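Local coordinates for protein peroxiredoxin 5 (Alvinella pompejana, PDB 2XHF) that probably reduces hydrogen peroxide and organic hydroperoxides as a thiol-dependent peroxidase of the thioredoxin-fold peroxiredoxin family, at residues A137-D142 / L157-S162; K32-H37 / K103-A108. All coordinates share one frame; numbering follows the deposited sequence.

Contact 1 of 2, residues A137-D142 / L157-S162; sequences AMLIDD and LACLLS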
ATOM      1  N   ALA A 137       4.022  18.758   9.310  1.00 17.69           N
ATOM      2  CA  ALA A 137       4.409  18.307  10.647  1.00 15.80           C
ATOM      3  C   ALA A 137       3.800  19.287  11.642  1.00 16.23           C
ATOM      4  O   ALA A 137       3.936  20.499  11.483  1.00 21.91           O
ATOM      5  CB  ALA A 137       5.913  18.249  10.798  1.00 18.02           C
ATOM      6  N   MET A 138       3.131  18.761  12.663  1.00 17.48           N
ATOM      7  CA  MET A 138       2.462  19.590  13.639  1.00 15.55           C
ATOM      8  C   MET A 138       2.809  19.157  15.031  1.00 15.43           C
ATOM      9  O   MET A 138       2.997  17.966  15.299  1.00 16.83           O
ATOM     10  CB  MET A 138       0.949  19.479  13.453  1.00 19.77           C
ATOM     11  CG  MET A 138       0.481  20.054  12.112  1.00 25.71           C
ATOM     12  SD  MET A 138      -1.301  19.983  11.882  1.00 32.73           S
ATOM     13  CE  MET A 138      -1.613  18.529  12.839  1.00 27.96           C
ATOM     14  N   LEU A 139       2.867  20.138  15.920  1.00 15.32           N
ATOM     15  CA  LEU A 139       2.931  19.879  17.341  1.00 15.70           C
ATOM     16  C   LEU A 139       1.504  19.907  17.875  1.00 15.80           C
ATOM     17  O   LEU A 139       0.732  20.821  17.573  1.00 15.77           O
ATOM     18  CB  LEU A 139       3.759  20.947  18.033  1.00 16.57           C
ATOM     19  CG  LEU A 139       5.206  21.073  17.598  1.00 16.43           C
ATOM     20  CD1 LEU A 139       5.912  22.093  18.512  1.00 21.64           C
ATOM     21  CD2 LEU A 139       5.913  19.751  17.629  1.00 18.67           C
ATOM     22  N   ILE A 140       1.167  18.906  18.679  1.00 16.67           N
ATOM     23  CA  ILE A 140      -0.163  18.753  19.206  1.00 15.26           C
ATOM     24  C   ILE A 140      -0.085  18.767  20.736  1.00 16.00           C
ATOM     25  O   ILE A 140       0.858  18.284  21.330  1.00 16.64           O
ATOM     26  CB  ILE A 140      -0.753  17.405  18.773  1.00 16.09           C
ATOM     27  CG1 ILE A 140      -0.622  17.161  17.258  1.00 24.96           C
ATOM     28  CG2 ILE A 140      -2.202  17.271  19.243  1.00 16.71           C
ATOM     29  CD1 ILE A 140      -1.362  18.109  16.414  1.00 26.43           C
ATOM     30  N   ASP A 141      -1.099  19.333  21.373  1.00 16.11           N
ATOM     31  CA  ASP A 141      -1.231  19.322  22.829  1.00 19.26           C
ATOM     32  C   ASP A 141      -2.698  19.056  23.150  1.00 15.50           C
ATOM     33  O   ASP A 141      -3.548  19.897  22.886  1.00 17.80           O
ATOM     34  CB  ASP A 141      -0.768  20.671  23.393  1.00 18.93           C
ATOM     35  CG  ASP A 141      -0.793  20.734  24.917  1.00 25.40           C
ATOM     36  OD1 ASP A 141      -1.526  19.959  25.556  1.00 28.43           O
ATOM     37  OD2 ASP A 141      -0.036  21.573  25.464  1.00 29.89           O
ATOM     38  N   ASP A 142      -2.999  17.854  23.635  1.00 16.25           N
ATOM     39  CA  ASP A 142      -4.381  17.500  23.997  1.00 17.46           C
ATOM     40  C   ASP A 142      -5.294  17.767  22.816  1.00 17.21           C
ATOM     41  O   ASP A 142      -6.372  18.329  22.956  1.00 17.09           O
ATOM     42  CB  ASP A 142      -4.861  18.294  25.219  1.00 18.37           C
ATOM     43  CG  ASP A 142      -6.212  17.833  25.728  1.00 22.04           C
ATOM     44  OD1 ASP A 142      -6.506  16.623  25.633  1.00 19.43           O
ATOM     45  OD2 ASP A 142      -6.985  18.697  26.221  1.00 22.99           O
ATOM     46  N   LEU A 157      14.856  18.188  12.887  1.00 33.59           N
ATOM     47  CA  LEU A 157      15.391  19.394  13.502  1.00 24.85           C
ATOM     48  C   LEU A 157      14.325  20.476  13.575  1.00 31.59           C
ATOM     49  O   LEU A 157      14.139  21.144  14.608  1.00 26.85           O
ATOM     50  CB  LEU A 157      16.583  19.877  12.690  1.00 35.89           C
ATOM     51  CG  LEU A 157      17.177  21.202  13.154  1.00 33.84           C
ATOM     52  CD1 LEU A 157      17.460  21.154  14.647  1.00 37.46           C
ATOM     53  CD2 LEU A 157      18.418  21.542  12.355  1.00 44.76           C
ATOM     54  N   ALA A 158      13.636  20.680  12.466  1.00 29.32           N
ATOM     55  CA  ALA A 158      12.639  21.731  12.422  1.00 30.80           C
ATOM     56  C   ALA A 158      11.675  21.491  13.574  1.00 28.59           C
ATOM     57  O   ALA A 158      11.246  22.413  14.277  1.00 31.50           O
ATOM     58  CB  ALA A 158      11.909  21.718  11.089  1.00 32.86           C
ATOM     59  N   CYS A 159      11.349  20.222  13.767  1.00 26.15           N
ATOM     60  CA  CYS A 159      10.426  19.841  14.798  1.00 29.76           C
ATOM     61  C   CYS A 159      10.928  20.190  16.228  1.00 35.42           C
ATOM     62  O   CYS A 159      10.199  20.756  17.060  1.00 27.43           O
ATOM     63  CB  CYS A 159      10.135  18.339  14.654  1.00 31.56           C
ATOM     64  SG  CYS A 159       8.911  17.706  15.718  1.00 29.72           S
ATOM     65  N   LEU A 160      12.177  19.861  16.507  1.00 25.77           N
ATOM     66  CA  LEU A 160      12.743  20.120  17.823  1.00 28.61           C
ATOM     67  C   LEU A 160      12.821  21.613  18.183  1.00 24.02           C
ATOM     68  O   LEU A 160      12.579  22.000  19.332  1.00 23.83           O
ATOM     69  CB  LEU A 160      14.128  19.496  17.914  1.00 30.46           C
ATOM     70  CG  LEU A 160      14.819  19.701  19.259  1.00 24.39           C
ATOM     71  CD1 LEU A 160      13.982  19.130  20.401  1.00 29.23           C
ATOM     72  CD2 LEU A 160      16.183  19.051  19.202  1.00 32.73           C
ATOM     73  N   LEU A 161      13.193  22.451  17.227  1.00 24.05           N
ATOM     74  CA  LEU A 161      13.364  23.872  17.523  1.00 23.01           C
ATOM     75  C   LEU A 161      12.046  24.499  17.927  1.00 24.33           C
ATOM     76  O   LEU A 161      11.998  25.309  18.846  1.00 25.96           O
ATOM     77  CB  LEU A 161      13.979  24.609  16.337  1.00 24.64           C
ATOM     78  CG  LEU A 161      15.384  24.131  15.973  1.00 24.90           C
ATOM     79  CD1 LEU A 161      15.859  24.865  14.743  1.00 30.05           C
ATOM     80  CD2 LEU A 161      16.339  24.323  17.127  1.00 26.61           C
ATOM     81  N   SER A 162      10.956  24.064  17.292  1.00 28.16           N
ATOM     82  CA  SER A 162       9.627  24.573  17.633  1.00 34.30           C
ATOM     83  C   SER A 162       9.253  24.160  19.045  1.00 31.63           C
ATOM     84  O   SER A 162       8.746  24.944  19.835  1.00 31.97           O
ATOM     85  CB  SER A 162       8.580  24.053  16.650  1.00 45.28           C
ATOM     86  OG  SER A 162       8.709  24.687  15.394  1.00 49.04           O
TER
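The C-terminal helix of the thioredoxin fold packs here on its central sheet, and L139 of strand 136-141 carries the sheet's side of the contact against C159 and S162 of helix 156-165. The isobutyl group of L139 is split between the two helix residues. Its CD1 branch meets the beta carbon of S162, with L139 CD1 to S162 CB at 3.8 Å, while the other branch lies 4.1 Å from sulfur, L139 CD2 to C159 SG. The serine takes part through CB and not through its hydroxyl, since S162 OG stands about 4.9 Å from L139 CD1. C159 and S162 are three residues apart, so about one helical turn offers both to the same leucine. C159 holds SG anti to its backbone N (chi1 -174°), which carries the sulfur to the CD2 side. No hydrogen bond crosses; the join is purely van der Waals. Strand 136-141 runs between strands 44-49 and 144-150, and both share in the packing: I46 touches L139 and C159, S147 touches L139 and S162. F72 of helix 69-74 lies against C159, and Y77 and Q166 add to the surroundings of L139.

Contact 2 of 2, residues K32-H37 / K103-A108; sequences KSFPIH and KIRMLA
F34 is the first residue of 32-37 to touch 103-108, and the CZ end of its ring makes the contact. CG sits between the backbone N and the carbonyl carbon (chi1 48°), and the ring extends from there toward R105 and L107. Its CZ meets two different things: the guanidinium nitrogen R105 NH2 at 3.7 Å, and a methyl of L107, with F34 CZ to L107 CD2 at 4.0 Å. That methyl lies at the ring edge, near its plane. R105 NH2 lies obliquely by CZ, the guanidinium plane turned 42° from the ring's, and this is no flat stack. R105 gets there by folding: the chain bends at both chi2 (-75°) and chi3. Its NE is salt-bridged to E27, which also touches F34, and NH2 has a hydrogen bond outside the two segments, so the ring is not its sole partner.

Two residues on, the CG1 arm of I36 runs anti to the backbone N and extends on to CD1, bringing its end nearer L107 than the CB direction would suggest. I36 CD1 comes to 4.0 Å from L107 CD1, the two side chains crossing at about a right angle. L107 therefore divides its branches, CD2 to the phenylalanine and CD1 to the isoleucine. No hydrogen bond links the segments, so they meet through side chains alone.

Strand 33-35 pairs instead with strand 24-26, whose V25 touches both F34 and I36. Strand 105-108 edges the five-stranded sheet beside strand 79-84, where A81 touches L107 and I83 touches I36; helix 88-98 packs on M106 and A108.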
ATOM      1  N   LYS A  32      -8.617  -2.769  13.807  1.00 19.73           N
ATOM      2  CA  LYS A  32      -8.117  -1.888  14.866  1.00 19.87           C
ATOM      3  C   LYS A  32      -8.214  -0.448  14.419  1.00 18.73           C
ATOM      4  O   LYS A  32      -7.319   0.072  13.751  1.00 18.54           O
ATOM      5  CB  LYS A  32      -6.683  -2.218  15.266  1.00 20.98           C
ATOM      6  CG  LYS A  32      -6.112  -1.253  16.320  1.00 26.41           C
ATOM      7  CD  LYS A  32      -4.605  -1.362  16.498  1.00 44.17           C
ATOM      8  CE  LYS A  32      -4.172  -2.722  16.973  1.00 47.78           C
ATOM      9  NZ  LYS A  32      -2.693  -2.738  17.138  1.00 38.46           N
ATOM     10  N   SER A  33      -9.341   0.173  14.740  1.00 21.83           N
ATOM     11  CA  SER A  33      -9.530   1.580  14.439  1.00 18.63           C
ATOM     12  C   SER A  33      -9.991   2.329  15.677  1.00 17.55           C
ATOM     13  O   SER A  33     -10.571   1.765  16.606  1.00 19.02           O
ATOM     14  CB  SER A  33     -10.527   1.783  13.320  1.00 19.61           C
ATOM     15  OG  SER A  33     -11.760   1.217  13.670  1.00 21.32           O
ATOM     16  N   PHE A  34      -9.680   3.602  15.701  1.00 14.79           N
ATOM     17  CA  PHE A  34      -9.947   4.400  16.884  1.00 14.18           C
ATOM     18  C   PHE A  34      -9.844   5.867  16.477  1.00 12.14           C
ATOM     19  O   PHE A  34      -9.182   6.211  15.483  1.00 11.94           O
ATOM     20  CB  PHE A  34      -8.924   4.093  17.991  1.00 15.43           C
ATOM     21  CG  PHE A  34      -7.511   4.096  17.505  1.00 14.08           C
ATOM     22  CD1 PHE A  34      -6.776   5.254  17.476  1.00 13.45           C
ATOM     23  CD2 PHE A  34      -6.921   2.929  17.062  1.00 19.31           C
ATOM     24  CE1 PHE A  34      -5.483   5.275  17.027  1.00 14.83           C
ATOM     25  CE2 PHE A  34      -5.620   2.929  16.596  1.00 20.01           C
ATOM     26  CZ  PHE A  34      -4.898   4.109  16.561  1.00 16.05           C
ATOM     27  N   PRO A  35     -10.501   6.741  17.235  1.00 13.10           N
ATOM     28  CA  PRO A  35     -10.347   8.165  16.922  1.00 14.14           C
ATOM     29  C   PRO A  35      -8.909   8.593  17.084  1.00 13.23           C
ATOM     30  O   PRO A  35      -8.227   8.229  18.044  1.00 13.95           O
ATOM     31  CB  PRO A  35     -11.201   8.852  18.010  1.00 17.70           C
ATOM     32  CG  PRO A  35     -12.174   7.804  18.456  1.00 18.88           C
ATOM     33  CD  PRO A  35     -11.445   6.496  18.348  1.00 15.20           C
ATOM     34  N   ILE A  36      -8.433   9.392  16.155  1.00 13.03           N
ATOM     35  CA  ILE A  36      -7.074   9.917  16.281  1.00 13.07           C
ATOM     36  C   ILE A  36      -6.906  10.717  17.577  1.00 12.40           C
ATOM     37  O   ILE A  36      -5.798  10.814  18.109  1.00 12.64           O
ATOM     38  CB  ILE A  36      -6.666  10.721  15.037  1.00 13.20           C
ATOM     39  CG1 ILE A  36      -5.150  10.968  15.050  1.00 13.67           C
ATOM     40  CG2 ILE A  36      -7.456  12.003  14.874  1.00 14.61           C
ATOM     41  CD1 ILE A  36      -4.622  11.561  13.754  1.00 15.18           C
ATOM     42  N   HIS A  37      -7.992  11.298  18.087  1.00 12.64           N
ATOM     43  CA  HIS A  37      -7.921  11.977  19.383  1.00 11.84           C
ATOM     44  C   HIS A  37      -7.374  11.102  20.509  1.00 12.15           C
ATOM     45  O   HIS A  37      -6.837  11.622  21.490  1.00 13.39           O
ATOM     46  CB  HIS A  37      -9.279  12.529  19.767  1.00 14.07           C
ATOM     47  CG  HIS A  37      -9.597  13.826  19.103  1.00 16.91           C
ATOM     48  ND1 HIS A  37     -10.517  14.714  19.610  1.00 18.41           N
ATOM     49  CD2 HIS A  37      -9.093  14.405  17.986  1.00 16.47           C
ATOM     50  CE1 HIS A  37     -10.589  15.768  18.824  1.00 16.97           C
ATOM     51  NE2 HIS A  37      -9.729  15.611  17.835  1.00 17.64           N
ATOM     52  N   LYS A 103       9.279   3.443  17.519  1.00 12.89           N
ATOM     53  CA  LYS A 103       9.184   4.712  18.212  1.00 14.86           C
ATOM     54  C   LYS A 103       8.061   5.587  17.701  1.00 17.09           C
ATOM     55  O   LYS A 103       7.659   6.518  18.380  1.00 27.59           O
ATOM     56  CB  LYS A 103      10.513   5.456  18.094  1.00 16.09           C
ATOM     57  CG  LYS A 103      11.634   4.742  18.823  1.00 19.85           C
ATOM     58  CD  LYS A 103      11.723   5.098  20.275  1.00 39.77           C
ATOM     59  CE  LYS A 103      13.200   5.094  20.694  1.00 39.34           C
ATOM     60  NZ  LYS A 103      13.855   3.756  20.545  1.00 24.51           N
ATOM     61  N   ILE A 104       7.551   5.294  16.514  1.00 12.42           N
ATOM     62  CA  ILE A 104       6.561   6.141  15.862  1.00 13.72           C
ATOM     63  C   ILE A 104       5.290   5.336  15.614  1.00 13.85           C
ATOM     64  O   ILE A 104       5.347   4.222  15.100  1.00 14.66           O
ATOM     65  CB  ILE A 104       7.105   6.677  14.515  1.00 13.89           C
ATOM     66  CG1 ILE A 104       8.377   7.526  14.731  1.00 16.73           C
ATOM     67  CG2 ILE A 104       6.043   7.485  13.786  1.00 14.45           C
ATOM     68  CD1 ILE A 104       9.119   7.848  13.442  1.00 20.54           C
ATOM     69  N   ARG A 105       4.152   5.882  16.019  1.00 12.65           N
ATOM     70  CA  ARG A 105       2.863   5.281  15.744  1.00 12.62           C
ATOM     71  C   ARG A 105       2.548   5.459  14.261  1.00 12.77           C
ATOM     72  O   ARG A 105       2.585   6.568  13.750  1.00 14.54           O
ATOM     73  CB  ARG A 105       1.793   5.961  16.593  1.00 13.94           C
ATOM     74  CG  ARG A 105       2.005   5.853  18.108  1.00 15.27           C
ATOM     75  CD  ARG A 105       1.663   4.470  18.653  1.00 14.02           C
ATOM     76  NE  ARG A 105       0.267   4.125  18.444  1.00 13.65           N
ATOM     77  CZ  ARG A 105      -0.746   4.586  19.167  1.00 15.61           C
ATOM     78  NH1 ARG A 105      -0.552   5.401  20.206  1.00 17.38           N
ATOM     79  NH2 ARG A 105      -1.967   4.202  18.851  1.00 14.87           N
ATOM     80  N   MET A 106       2.209   4.358  13.601  1.00 12.03           N
ATOM     81  CA  MET A 106       1.955   4.367  12.173  1.00 12.50           C
ATOM     82  C   MET A 106       0.469   4.334  11.937  1.00 11.86           C
ATOM     83  O   MET A 106      -0.166   3.282  12.058  1.00 14.06           O
ATOM     84  CB  MET A 106       2.658   3.182  11.505  1.00 13.63           C
ATOM     85  CG  MET A 106       4.166   3.286  11.556  1.00 16.61           C
ATOM     86  SD  MET A 106       4.751   4.391  10.251  1.00 16.99           S
ATOM     87  CE  MET A 106       6.413   4.771  10.795  1.00 19.82           C
ATOM     88  N   LEU A 107      -0.076   5.502  11.621  1.00 11.35           N
ATOM     89  CA  LEU A 107      -1.500   5.702  11.483  1.00 11.61           C
ATOM     90  C   LEU A 107      -1.915   5.703  10.004  1.00 12.61           C
ATOM     91  O   LEU A 107      -1.410   6.469   9.204  1.00 14.33           O
ATOM     92  CB  LEU A 107      -1.928   7.006  12.150  1.00 13.83           C
ATOM     93  CG  LEU A 107      -1.519   7.174  13.609  1.00 11.96           C
ATOM     94  CD1 LEU A 107      -2.031   8.509  14.106  1.00 14.97           C
ATOM     95  CD2 LEU A 107      -2.024   6.029  14.479  1.00 13.79           C
ATOM     96  N   ALA A 108      -2.841   4.821   9.682  1.00 11.49           N
ATOM     97  CA  ALA A 108      -3.349   4.678   8.322  1.00 13.10           C
ATOM     98  C   ALA A 108      -4.661   5.424   8.175  1.00 13.26           C
ATOM     99  O   ALA A 108      -5.673   5.033   8.757  1.00 13.48           O
ATOM    100  CB  ALA A 108      -3.529   3.212   7.984  1.00 13.79           C
TER

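Both contacts reach the central five-stranded sheet, yet they share no segment, and they lie about 18 Å apart, centre to centre. Contact 1 involves an inner strand, 136-141, and brings a helix onto it; contact 2 involves the outermost strand at the other side of the strand order, 105-108, and brings up segment 32-37, which carries a strand of the small two-stranded sheet. Neither uses a hydrogen bond across its segments. Contact 1 is mostly buried and rests on the van der Waals contacts of one leucine. Contact 2 is only partly buried and mixes its chemistry: apolar pairs round a leucine, plus a ring with a partly exposed arginine, salt-bridged to E27, beside it.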